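Local coordinates for protein ribonuclease-like 3 (Danio rerio, PDB 2VQ9) that cleaves RNA as a secreted pancreatic-type ribonuclease, promotes angiogenesis and kills bacteria, Gram-negative ones most strongly, by a route that does not need its RNase activity, at residues Phe103-Cys108 with Ser126-Val131; Arg49-Arg54 with Asn69-Ala74; His78-Cys83 with Gly136-His141; Leu34-Tyr39 with Arg54-Phe59. All coordinates share one frame; numbering follows the deposited sequence.

Overall arrangement
From the N terminus, helix 27-37 comes first. Its last turn meets the loop after helix 47-53 in contact 4. Contact 2 then joins helix 47-53 to strand 68-72. The segments of these two contacts alternate along the chain, so they cross, and they share Arg-54. Their centres are about 6 Å apart. Contact 3 closes a long loop, from helix 76-80 to the start of strand 138-146. Contact 1 falls wholly within that loop and pairs strands 103-112 and 120-135. Contacts 1 and 2 meet where strands 68-72 and 103-112 are neighbours in the sheet. Contacts 3 and 4 meet more lightly, through Val-79 and Val-38.

Contact 1. Residues Phe103-Cys108 with Ser126-Val131; sequences FTVITC and SSRKIV
Phe-103 opens an antiparallel pairing with Arg-128 in the hairpin of strands 103-112 and 120-135, part of the curved sheet of the pancreatic ribonuclease fold. Its N donates to Arg-128 O at 2.8 Å, almost straight at 176°, and Arg-128 N answers to Phe-103 O. One face of the Phe-103 ring takes the CD1 methyl of Ile-130, 4.1 Å from the ring centroid. This is a CH-pi contact. Ile-130 CG1 stands between its own backbone N and carbonyl carbon (chi1 59°), and this carries CD1 over the ring.

Thr-104 faces Ser-127 as a non-hydrogen-bonded pair on the other side of the sheet. One water joins their hydroxyls, 2.9 Å from Thr-104 OG1 and 2.7 Å from Ser-127 OG.

Val-105 pairs with Ser-126 through two backbone bonds, and its side chain returns to the face of Phe-103. The two methyls divide the work. CG1 meets Ile-130 CG2 at 3.8 Å, while CG2 lies against the Ser-126 hydroxyl and the Arg-128 chain. Val-105 also touches Thr-70, a substrate-binding residue on strand 68-72.

Thr-107 reaches Ser-126 through a second water. Ser-126 OG also accepts a bond from Arg-128 NE at 2.8 Å, with the hydroxyl 23° out of the guanidinium plane.

Contact 2. Residues Arg49-Arg54 with Asn69-Ala74; sequences RVMRQR and NTFIQA
Met-51 and Phe-71 make a Met-aromatic contact between helix 47-53 and strand 68-72. SD is 3.6 Å from Phe-71 CZ, at the far end of the ring. Taken from the ring centroid, the sulfur lies 69° off the normal, an oblique approach. The Met-51 chain bends at both chi2 and chi3. These bends bring the end of the side chain nearer to the strand. The terminal methyl then lies against Asn-69, with CE 3.6 Å from Asn-69 CB, and SD is 3.5 Å from Asn-69 ND2.

Val-50 CG1 comes to 3.9 Å from Phe-71 CZ in one of its two conformers, so this touch is less certain. Arg-54 passes along the ring in the opposite direction and brings NH1 to 4.0 Å from Phe-71 CE1. The guanidinium and ring planes are nearly perpendicular, 87° apart.

In this part of the pancreatic ribonuclease fold, the axes of residues 49-53 and 69-72 pass 11.2 Å apart, their directions 105° from each other. The gap is bridged by side chains, with no hydrogen bond between the segments.

The next shell fixes the polar ends. Asn-69 ND2, which lies 3.3 Å above the plane of the Phe-71 ring and toward its rim, donates to Gln-36 O. Asn-69 OD1 accepts from Lys-66 NZ. Asn-69 and Lys-66 both belong to the substrate-binding site, and the nearest side-chain atoms of Asn-69 and the catalytic His-37 are about 3 Å apart. Arg-54 NH1 is held by Thr-35 O and Val-38 O. Ile-56, from the following loop, touches both Met-51 and Phe-71.

Contact 3. Residues His78-Cys83 with Gly136-His141; sequences HVRTVC and GEWPAH. Unlike the reference sequence in segment 136-141: Gly-136 (reference Ser), Ala-140 (reference Thr).
Arg-80 and Trp-138 lie side by side between segments 78-83 and 136-141. The side chains run the same way, and the guanidinium and indole planes are only 20° apart. Trp-138 CZ3 lies over one face of the guanidinium, 3.6 Å from Arg-80 NH1. The aliphatic part of the arginine packs as well, with Arg-80 CD 3.4 Å from Trp-138 CZ3. A bend at chi3 (-79°) turns the charged end along the indole.

Apolar contacts continue at Pro-139. Arg-80 CG sits 3.6 Å from Pro-139 CD, and Cys-83 SG meets the same CD. Cys-83 also packs by van der Waals contact on the 137-139 backbone. Its CB rests 3.6 Å from Glu-137 O, and its SG lies beside Pro-139 N. That sulfur is bonded to Cys-134, one of the disulfides of this pancreatic ribonuclease fold. The contact joins the end of helix 76-80 and the residues after it to the start of strand 138-146 and the turn before it. Along this strand, a classic beta bulge places Ala-140 and His-141 together across from Ala-133. His-141 is the catalytic proton donor.

Polar contacts are indirect. Arg-80 NH1 and Glu-137 OE1 are too far apart at 4.1 Å for a salt bridge. A water fills the role of bridge. It accepts from Arg-80 NH1 at 2.7 Å and donates to Glu-137 O at 2.7 Å and to Glu-137 OE1 at the longer 3.2 Å. The other end of the guanidinium is held by Asn-77, whose OD1 accepts from Arg-80 NH2.

Contact 4. Residues Leu34-Tyr39 with Arg54-Phe59; sequences LTQHVY and RRITRF. Unlike the reference sequence in segment 54-59: Arg-55 (reference Gly).
The last turn of helix 27-37 faces the loop 54-59, with Thr-35 opposite Arg-54 and Gln-36 opposite Ile-56; at Arg-55 a Schellman motif with positive phi closes helix 47-53.

Arg-54 reaches across with its chain extended from CG to NE, and its guanidinium grips two backbone carbonyls by the edge. The chain itself is cleaved at Arg-54. NH1 donates to Thr-35 O at 2.8 Å, from above that carbonyl plane. NH1 and NH2 both donate to Val-38 O, at 2.9 Å and 3.2 Å. Of these two, NH2 lies on a lone pair, while NH1 comes from 48° out of the carbonyl plane. Tyr-39 CG stands over one face of the guanidinium, the ring plane tilted 49° to it, with Tyr-39 CB 3.7 Å from Arg-54 NH2.

Ile-56 CD1 packs on Thr-35 O at 3.6 Å, and its CG2 touches Gln-36 NE2. A water accepts from Gln-36 NE2 and from Thr-57 N.

Three bonds to two carbonyls fix both the position and the rotation of the guanidinium. These carbonyls lie at and just after the C-terminal end of the helix that carries the catalytic His-37, where the positive charge would probably be favourable.

Contact 1. Residues Phe103-Cys108 with Ser126-Val131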
# COMPACT_ATOMS: atom_id res chain seq x y z
N PHE A 103 -7.56 -2.84 -9.19
CA PHE A 103 -6.39 -1.96 -9.26
C PHE A 103 -5.16 -2.85 -9.54
O PHE A 103 -5.11 -4.03 -9.17
CB PHE A 103 -6.17 -1.25 -7.92
CG PHE A 103 -7.13 -0.12 -7.64
CD1 PHE A 103 -6.73 1.21 -7.82
CD2 PHE A 103 -8.42 -0.38 -7.15
CE1 PHE A 103 -7.62 2.28 -7.52
CE2 PHE A 103 -9.32 0.67 -6.86
CZ PHE A 103 -8.92 2.00 -7.05
N THR A 104 -4.18 -2.29 -10.22
CA THR A 104 -2.90 -2.95 -10.31
C THR A 104 -2.11 -2.63 -9.05
O THR A 104 -1.96 -1.47 -8.65
CB THR A 104 -2.17 -2.50 -11.58
OG1 THR A 104 -2.96 -2.92 -12.70
CG2 THR A 104 -0.77 -3.13 -11.66
N VAL A 105 -1.63 -3.69 -8.41
CA VAL A 105 -0.72 -3.55 -7.28
C VAL A 105 0.63 -4.20 -7.57
O VAL A 105 0.71 -5.20 -8.30
CB VAL A 105 -1.33 -4.08 -5.95
CG1 VAL A 105 -2.66 -3.37 -5.67
CG2 VAL A 105 -1.48 -5.63 -5.98
N ILE A 106 1.69 -3.64 -6.99
CA ILE A 106 3.01 -4.26 -7.03
C ILE A 106 3.44 -4.57 -5.60
O ILE A 106 3.48 -3.70 -4.74
CB ILE A 106 4.06 -3.36 -7.79
CG1 ILE A 106 3.65 -3.24 -9.28
CG2 ILE A 106 5.52 -3.88 -7.52
CD1 ILE A 106 4.50 -3.94 -10.24
N THR A 107 3.70 -5.84 -5.35
CA THR A 107 4.12 -6.29 -4.02
C THR A 107 5.65 -6.41 -4.04
O THR A 107 6.23 -7.11 -4.86
CB THR A 107 3.44 -7.63 -3.68
OG1 THR A 107 2.02 -7.40 -3.61
CG2 THR A 107 3.94 -8.17 -2.33
N CYS A 108 6.29 -5.67 -3.13
CA CYS A 108 7.74 -5.63 -2.97
C CYS A 108 8.14 -6.49 -1.77
O CYS A 108 7.75 -6.21 -0.64
CB CYS A 108 8.20 -4.18 -2.72
SG CYS A 108 7.83 -3.03 -4.07
N SER A 126 0.20 -7.72 -9.71
CA SER A 126 -1.05 -8.48 -9.86
C SER A 126 -2.21 -7.49 -9.98
O SER A 126 -2.07 -6.31 -9.66
CB SER A 126 -1.28 -9.40 -8.67
OG SER A 126 -1.28 -8.66 -7.47
N SER A 127 -3.37 -7.98 -10.44
CA SER A 127 -4.57 -7.14 -10.57
C SER A 127 -5.56 -7.61 -9.54
O SER A 127 -5.94 -8.81 -9.53
CB SER A 127 -5.17 -7.22 -11.98
OG SER A 127 -6.36 -6.41 -12.05
N ARG A 128 -5.95 -6.72 -8.64
CA ARG A 128 -6.79 -7.16 -7.51
C ARG A 128 -7.82 -6.13 -7.13
O ARG A 128 -7.64 -4.96 -7.41
CB ARG A 128 -5.93 -7.42 -6.25
CG ARG A 128 -4.58 -8.12 -6.45
CD ARG A 128 -4.05 -8.73 -5.15
NE ARG A 128 -2.94 -9.67 -5.40
CZ ARG A 128 -2.45 -10.54 -4.51
NH1 ARG A 128 -2.96 -10.64 -3.29
NH2 ARG A 128 -1.42 -11.32 -4.86
N LYS A 129 -8.87 -6.55 -6.45
CA LYS A 129 -9.65 -5.58 -5.68
C LYS A 129 -8.91 -5.32 -4.37
O LYS A 129 -8.41 -6.24 -3.71
CB LYS A 129 -11.04 -6.12 -5.41
CG LYS A 129 -11.67 -6.66 -6.64
CD LYS A 129 -12.53 -5.68 -7.33
CE LYS A 129 -13.81 -6.43 -7.63
NZ LYS A 129 -13.92 -7.39 -6.47
N ILE A 130 -8.81 -4.06 -4.01
CA ILE A 130 -8.03 -3.72 -2.84
C ILE A 130 -8.95 -3.56 -1.64
O ILE A 130 -10.08 -3.08 -1.79
CB ILE A 130 -7.17 -2.44 -3.08
CG1 ILE A 130 -8.03 -1.22 -3.44
CG2 ILE A 130 -6.14 -2.71 -4.19
CD1 ILE A 130 -7.21 0.15 -3.45
N VAL A 131 -8.46 -3.96 -0.47
CA VAL A 131 -9.17 -3.84 0.78
C VAL A 131 -8.40 -2.85 1.64
O VAL A 131 -7.23 -3.07 1.98
CB VAL A 131 -9.31 -5.22 1.49
CG1 VAL A 131 -10.11 -5.07 2.77
CG2 VAL A 131 -9.96 -6.24 0.53
O HOH W 1 -5.70 -3.94 -12.92
O HOH W 2 1.23 -8.44 -6.54

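Contact 2. Residues Arg49-Arg54 with Asn69-Ala74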
# COMPACT_ATOMS: atom_id res chain seq x y z
N ARG A 49 14.26 1.81 -5.26
CA ARG A 49 14.34 3.27 -5.22
C ARG A 49 13.28 3.88 -4.33
O ARG A 49 13.60 4.67 -3.45
CB ARG A 49 14.27 3.91 -6.61
CG ARG A 49 14.55 5.46 -6.55
CD ARG A 49 14.35 6.14 -7.89
NE ARG A 49 12.93 6.34 -8.21
CZ ARG A 49 12.22 5.57 -9.03
NH2 ARG A 49 12.78 4.53 -9.65
N VAL A 50 12.03 3.47 -4.54
CA VAL A 50 10.91 4.08 -3.81
C VAL A 50 10.90 3.68 -2.33
O VAL A 50 10.66 4.51 -1.45
CB VAL A 50 9.55 3.79 -4.50
CG1 VAL A 50 8.40 4.45 -3.74
CG2 VAL A 50 9.61 4.26 -5.93
N MET A 51 11.16 2.40 -2.04
CA MET A 51 11.25 1.98 -0.64
C MET A 51 12.32 2.78 0.13
O MET A 51 12.11 3.15 1.29
CB MET A 51 11.55 0.47 -0.57
CG MET A 51 10.35 -0.43 -0.99
SD MET A 51 8.87 -0.33 0.07
CE MET A 51 9.41 -1.27 1.50
N ARG A 52 13.44 3.06 -0.52
CA ARG A 52 14.53 3.83 0.09
C ARG A 52 14.20 5.31 0.23
O ARG A 52 14.34 5.91 1.30
CB ARG A 52 15.81 3.66 -0.74
CG ARG A 52 17.03 4.43 -0.14
CD ARG A 52 18.23 4.24 -1.05
NE ARG A 52 17.87 4.57 -2.42
CZ ARG A 52 17.67 5.80 -2.90
NH1 ARG A 52 17.79 6.90 -2.14
NH2 ARG A 52 17.32 5.93 -4.18
N GLN A 53 13.74 5.88 -0.88
CA GLN A 53 13.47 7.32 -0.93
C GLN A 53 12.36 7.72 0.04
O GLN A 53 12.47 8.73 0.78
CB GLN A 53 13.12 7.69 -2.37
CG GLN A 53 13.35 9.14 -2.73
CD GLN A 53 13.54 9.30 -4.22
OE1 GLN A 53 14.66 9.52 -4.71
NE2 GLN A 53 12.47 9.13 -4.96
N ARG A 54 11.30 6.89 0.10
CA ARG A 54 10.21 7.13 1.05
C ARG A 54 10.52 6.67 2.45
O ARG A 54 9.75 6.91 3.37
CB ARG A 54 8.89 6.50 0.58
CG ARG A 54 8.41 7.06 -0.76
CD ARG A 54 7.05 6.48 -1.12
NE ARG A 54 6.52 7.08 -2.35
CZ ARG A 54 5.25 6.96 -2.72
NH1 ARG A 54 4.42 6.22 -1.97
NH2 ARG A 54 4.81 7.55 -3.84
N ASN A 69 5.86 -5.07 1.23
CA ASN A 69 5.15 -3.81 1.10
C ASN A 69 4.47 -3.69 -0.23
O ASN A 69 5.09 -3.90 -1.26
CB ASN A 69 6.05 -2.59 1.33
CG ASN A 69 5.23 -1.30 1.49
OD1 ASN A 69 4.46 -1.21 2.44
ND2 ASN A 69 5.36 -0.33 0.53
N THR A 70 3.20 -3.34 -0.22
CA THR A 70 2.44 -3.31 -1.46
C THR A 70 2.14 -1.87 -1.87
O THR A 70 1.65 -1.08 -1.05
CB THR A 70 1.09 -4.06 -1.27
OG1 THR A 70 1.38 -5.42 -0.89
CG2 THR A 70 0.26 -4.06 -2.58
N PHE A 71 2.46 -1.54 -3.12
CA PHE A 71 2.07 -0.25 -3.71
C PHE A 71 0.91 -0.40 -4.66
O PHE A 71 0.93 -1.25 -5.56
CB PHE A 71 3.23 0.39 -4.47
CG PHE A 71 4.37 0.81 -3.61
CD1 PHE A 71 4.29 1.95 -2.83
CD2 PHE A 71 5.54 0.03 -3.56
CE1 PHE A 71 5.35 2.35 -2.01
CE2 PHE A 71 6.64 0.41 -2.74
CZ PHE A 71 6.52 1.59 -1.95
N ILE A 72 -0.10 0.45 -4.47
CA ILE A 72 -1.19 0.50 -5.42
C ILE A 72 -0.75 1.45 -6.54
O ILE A 72 -0.33 2.58 -6.27
CB ILE A 72 -2.43 1.04 -4.78
CG1 ILE A 72 -2.80 0.17 -3.57
CG2 ILE A 72 -3.56 1.09 -5.83
CD1 ILE A 72 -3.73 0.91 -2.57
N GLN A 73 -0.87 0.97 -7.77
CA GLN A 73 -0.46 1.74 -8.96
C GLN A 73 -1.61 2.66 -9.38
O GLN A 73 -2.28 2.41 -10.38
CB GLN A 73 -0.11 0.77 -10.08
CG GLN A 73 0.77 1.35 -11.18
CD GLN A 73 0.97 0.37 -12.28
OE1 GLN A 73 0.03 0.02 -13.02
NE2 GLN A 73 2.18 -0.10 -12.42
N ALA A 74 -1.82 3.71 -8.60
CA ALA A 74 -2.88 4.71 -8.81
C ALA A 74 -2.53 5.99 -8.03
O ALA A 74 -1.58 5.99 -7.22
CB ALA A 74 -4.25 4.16 -8.32

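Contact 3. Residues His78-Cys83 with Gly136-His141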
# COMPACT_ATOMS: atom_id res chain seq x y z
N HIS A 78 -7.70 9.00 -6.30
CA HIS A 78 -8.36 7.81 -6.86
C HIS A 78 -8.50 6.72 -5.79
O HIS A 78 -9.60 6.19 -5.57
CB HIS A 78 -7.55 7.30 -8.05
CG HIS A 78 -8.16 6.16 -8.79
ND1 HIS A 78 -7.48 5.48 -9.78
CD2 HIS A 78 -9.36 5.54 -8.67
CE1 HIS A 78 -8.25 4.51 -10.26
NE2 HIS A 78 -9.40 4.54 -9.61
N VAL A 79 -7.40 6.40 -5.09
CA VAL A 79 -7.49 5.40 -4.02
C VAL A 79 -8.50 5.80 -2.92
O VAL A 79 -9.25 4.96 -2.39
CB VAL A 79 -6.12 5.05 -3.43
CG1 VAL A 79 -6.27 4.10 -2.21
CG2 VAL A 79 -5.24 4.41 -4.52
N ARG A 80 -8.53 7.08 -2.56
CA ARG A 80 -9.51 7.59 -1.59
C ARG A 80 -10.96 7.22 -1.85
O ARG A 80 -11.74 7.05 -0.91
CB ARG A 80 -9.44 9.10 -1.50
CG ARG A 80 -8.51 9.61 -0.47
CD ARG A 80 -9.03 10.92 0.05
NE ARG A 80 -8.71 12.01 -0.86
CZ ARG A 80 -9.47 13.09 -1.02
NH1 ARG A 80 -10.61 13.22 -0.33
NH2 ARG A 80 -9.10 14.02 -1.88
N THR A 81 -11.32 7.10 -3.13
CA THR A 81 -12.71 6.84 -3.50
C THR A 81 -13.21 5.48 -3.02
O THR A 81 -14.41 5.23 -3.03
CB THR A 81 -12.95 6.92 -5.02
OG1 THR A 81 -12.25 5.85 -5.68
CG2 THR A 81 -12.50 8.28 -5.57
N VAL A 82 -12.29 4.60 -2.62
CA VAL A 82 -12.69 3.32 -2.06
C VAL A 82 -13.44 3.55 -0.75
O VAL A 82 -14.32 2.75 -0.40
CB VAL A 82 -11.48 2.35 -1.90
CG1 VAL A 82 -11.94 1.00 -1.37
CG2 VAL A 82 -10.81 2.15 -3.25
N CYS A 83 -13.14 4.66 -0.07
CA CYS A 83 -13.78 5.02 1.20
C CYS A 83 -15.03 5.90 1.07
O CYS A 83 -15.73 6.15 2.07
CB CYS A 83 -12.80 5.75 2.11
SG CYS A 83 -11.39 4.77 2.63
N GLY A 136 -13.47 7.19 8.46
CA GLY A 136 -14.37 8.07 7.74
C GLY A 136 -14.07 7.98 6.25
O GLY A 136 -14.07 6.90 5.68
N GLU A 137 -13.80 9.13 5.65
CA GLU A 137 -13.57 9.25 4.22
C GLU A 137 -12.11 9.01 3.81
O GLU A 137 -11.76 9.11 2.63
CB GLU A 137 -14.03 10.63 3.72
CG GLU A 137 -13.41 11.81 4.48
CD GLU A 137 -13.57 13.15 3.75
OE1 GLU A 137 -13.65 13.15 2.49
OE2 GLU A 137 -13.61 14.20 4.44
N TRP A 138 -11.27 8.69 4.78
CA TRP A 138 -9.82 8.66 4.54
C TRP A 138 -9.25 7.25 4.69
O TRP A 138 -9.45 6.63 5.74
CB TRP A 138 -9.11 9.62 5.50
CG TRP A 138 -9.63 11.04 5.43
CD1 TRP A 138 -10.51 11.65 6.29
CD2 TRP A 138 -9.31 12.01 4.43
NE1 TRP A 138 -10.75 12.95 5.89
CE2 TRP A 138 -10.02 13.20 4.75
CE3 TRP A 138 -8.47 12.01 3.31
CZ2 TRP A 138 -9.93 14.36 3.98
CZ3 TRP A 138 -8.38 13.16 2.54
CH2 TRP A 138 -9.11 14.32 2.88
N PRO A 139 -8.54 6.75 3.66
CA PRO A 139 -7.85 5.47 3.78
C PRO A 139 -6.74 5.55 4.83
O PRO A 139 -5.98 6.52 4.86
CB PRO A 139 -7.22 5.24 2.38
CG PRO A 139 -7.65 6.34 1.54
CD PRO A 139 -8.31 7.40 2.35
N ALA A 140 -6.65 4.53 5.67
CA ALA A 140 -5.70 4.51 6.77
C ALA A 140 -4.73 3.34 6.74
O ALA A 140 -3.65 3.44 7.28
CB ALA A 140 -6.46 4.54 8.10
N HIS A 141 -5.14 2.21 6.14
CA HIS A 141 -4.37 0.97 6.17
C HIS A 141 -4.67 0.16 4.93
O HIS A 141 -5.81 0.14 4.46
CB HIS A 141 -4.75 0.15 7.42
CG HIS A 141 -4.17 -1.23 7.47
ND1 HIS A 141 -2.82 -1.46 7.64
CD2 HIS A 141 -4.76 -2.45 7.43
CE1 HIS A 141 -2.60 -2.77 7.67
NE2 HIS A 141 -3.76 -3.39 7.54
O HOH W 3 -11.95 11.07 0.72

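Contact 4. Residues Leu34-Tyr39 with Arg54-Phe59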
# COMPACT_ATOMS: atom_id res chain seq x y z
N LEU A 34 -0.67 7.00 2.22
CA LEU A 34 -0.18 7.38 0.89
C LEU A 34 1.29 7.02 0.73
O LEU A 34 1.69 6.49 -0.29
CB LEU A 34 -0.37 8.90 0.63
CG LEU A 34 -1.80 9.46 0.62
CD1 LEU A 34 -1.74 10.98 0.36
CD2 LEU A 34 -2.60 8.80 -0.51
N THR A 35 2.10 7.33 1.73
CA THR A 35 3.55 7.07 1.65
C THR A 35 3.84 5.59 1.47
O THR A 35 4.66 5.21 0.64
CB THR A 35 4.28 7.57 2.94
OG1 THR A 35 4.11 8.99 3.02
CG2 THR A 35 5.78 7.25 2.89
N GLN A 36 3.16 4.77 2.27
CA GLN A 36 3.45 3.35 2.26
C GLN A 36 2.83 2.63 1.07
O GLN A 36 3.42 1.67 0.57
CB GLN A 36 2.92 2.71 3.52
CG GLN A 36 3.72 2.96 4.79
CD GLN A 36 3.71 1.71 5.67
OE1 GLN A 36 2.68 1.03 5.78
NE2 GLN A 36 4.83 1.41 6.27
N HIS A 37 1.67 3.08 0.60
CA HIS A 37 0.86 2.21 -0.25
C HIS A 37 0.37 2.80 -1.57
O HIS A 37 -0.32 2.12 -2.32
CB HIS A 37 -0.35 1.68 0.57
CG HIS A 37 0.05 0.84 1.75
ND1 HIS A 37 0.75 -0.35 1.60
CD2 HIS A 37 -0.12 1.01 3.08
CE1 HIS A 37 1.00 -0.85 2.80
NE2 HIS A 37 0.48 -0.05 3.71
N VAL A 38 0.70 4.05 -1.87
CA VAL A 38 0.16 4.67 -3.09
C VAL A 38 1.28 5.22 -3.95
O VAL A 38 1.97 6.16 -3.53
CB VAL A 38 -0.87 5.81 -2.76
CG1 VAL A 38 -1.37 6.47 -4.04
CG2 VAL A 38 -2.08 5.24 -1.94
N TYR A 39 1.46 4.64 -5.14
CA TYR A 39 2.53 5.09 -6.07
C TYR A 39 2.16 4.71 -7.50
O TYR A 39 2.38 3.57 -7.94
CB TYR A 39 3.88 4.48 -5.64
CG TYR A 39 5.10 4.77 -6.53
CD1 TYR A 39 5.23 5.96 -7.23
CD2 TYR A 39 6.14 3.83 -6.59
CE1 TYR A 39 6.41 6.18 -8.05
CE2 TYR A 39 7.25 4.03 -7.37
CZ TYR A 39 7.40 5.20 -8.08
OH TYR A 39 8.57 5.32 -8.80
N ARG A 54 11.30 6.89 0.10
CA ARG A 54 10.21 7.13 1.05
C ARG A 54 10.52 6.67 2.45
O ARG A 54 9.75 6.91 3.37
CB ARG A 54 8.89 6.50 0.58
CG ARG A 54 8.41 7.06 -0.76
CD ARG A 54 7.05 6.48 -1.12
NE ARG A 54 6.52 7.08 -2.35
CZ ARG A 54 5.25 6.96 -2.72
NH1 ARG A 54 4.42 6.22 -1.97
NH2 ARG A 54 4.81 7.55 -3.84
N ARG A 55 11.68 6.04 2.61
CA ARG A 55 12.14 5.50 3.91
C ARG A 55 11.09 4.61 4.59
O ARG A 55 10.69 4.83 5.75
CB ARG A 55 12.65 6.63 4.83
CG ARG A 55 13.71 6.17 5.85
CD ARG A 55 14.17 7.32 6.74
NE ARG A 55 15.14 6.90 7.79
CZ ARG A 55 14.79 6.45 8.99
NH1 ARG A 55 13.50 6.33 9.29
NH2 ARG A 55 15.71 6.10 9.89
N ILE A 56 10.61 3.64 3.84
CA ILE A 56 9.57 2.74 4.36
C ILE A 56 10.25 1.68 5.21
O ILE A 56 11.15 1.00 4.74
CB ILE A 56 8.73 2.14 3.21
CG1 ILE A 56 7.93 3.29 2.55
CG2 ILE A 56 7.80 1.04 3.75
CD1 ILE A 56 7.45 3.00 1.08
N THR A 57 9.82 1.57 6.47
CA THR A 57 10.53 0.78 7.47
C THR A 57 9.65 -0.26 8.15
O THR A 57 8.42 -0.16 8.12
CB THR A 57 11.14 1.69 8.59
OG1 THR A 57 10.10 2.49 9.17
CG2 THR A 57 12.23 2.58 8.02
N ARG A 58 10.30 -1.23 8.77
CA ARG A 58 9.64 -2.30 9.50
C ARG A 58 8.82 -1.78 10.68
O ARG A 58 7.65 -2.16 10.87
CB ARG A 58 10.69 -3.31 9.99
CG ARG A 58 10.11 -4.61 10.50
CD ARG A 58 11.20 -5.61 10.71
NE ARG A 58 10.69 -6.85 11.30
CZ ARG A 58 11.34 -8.01 11.30
NH1 ARG A 58 12.53 -8.12 10.71
NH2 ARG A 58 10.79 -9.09 11.87
N PHE A 59 9.43 -0.89 11.46
CA PHE A 59 8.82 -0.34 12.66
C PHE A 59 8.55 1.17 12.49
O PHE A 59 9.12 1.80 11.61
CB PHE A 59 9.72 -0.61 13.89
CG PHE A 59 10.07 -2.06 14.07
CD1 PHE A 59 9.13 -2.97 14.55
CD2 PHE A 59 11.34 -2.53 13.76
CE1 PHE A 59 9.45 -4.32 14.71
CE2 PHE A 59 11.68 -3.88 13.93
CZ PHE A 59 10.73 -4.78 14.40
O HOH W 4 7.37 3.19 6.98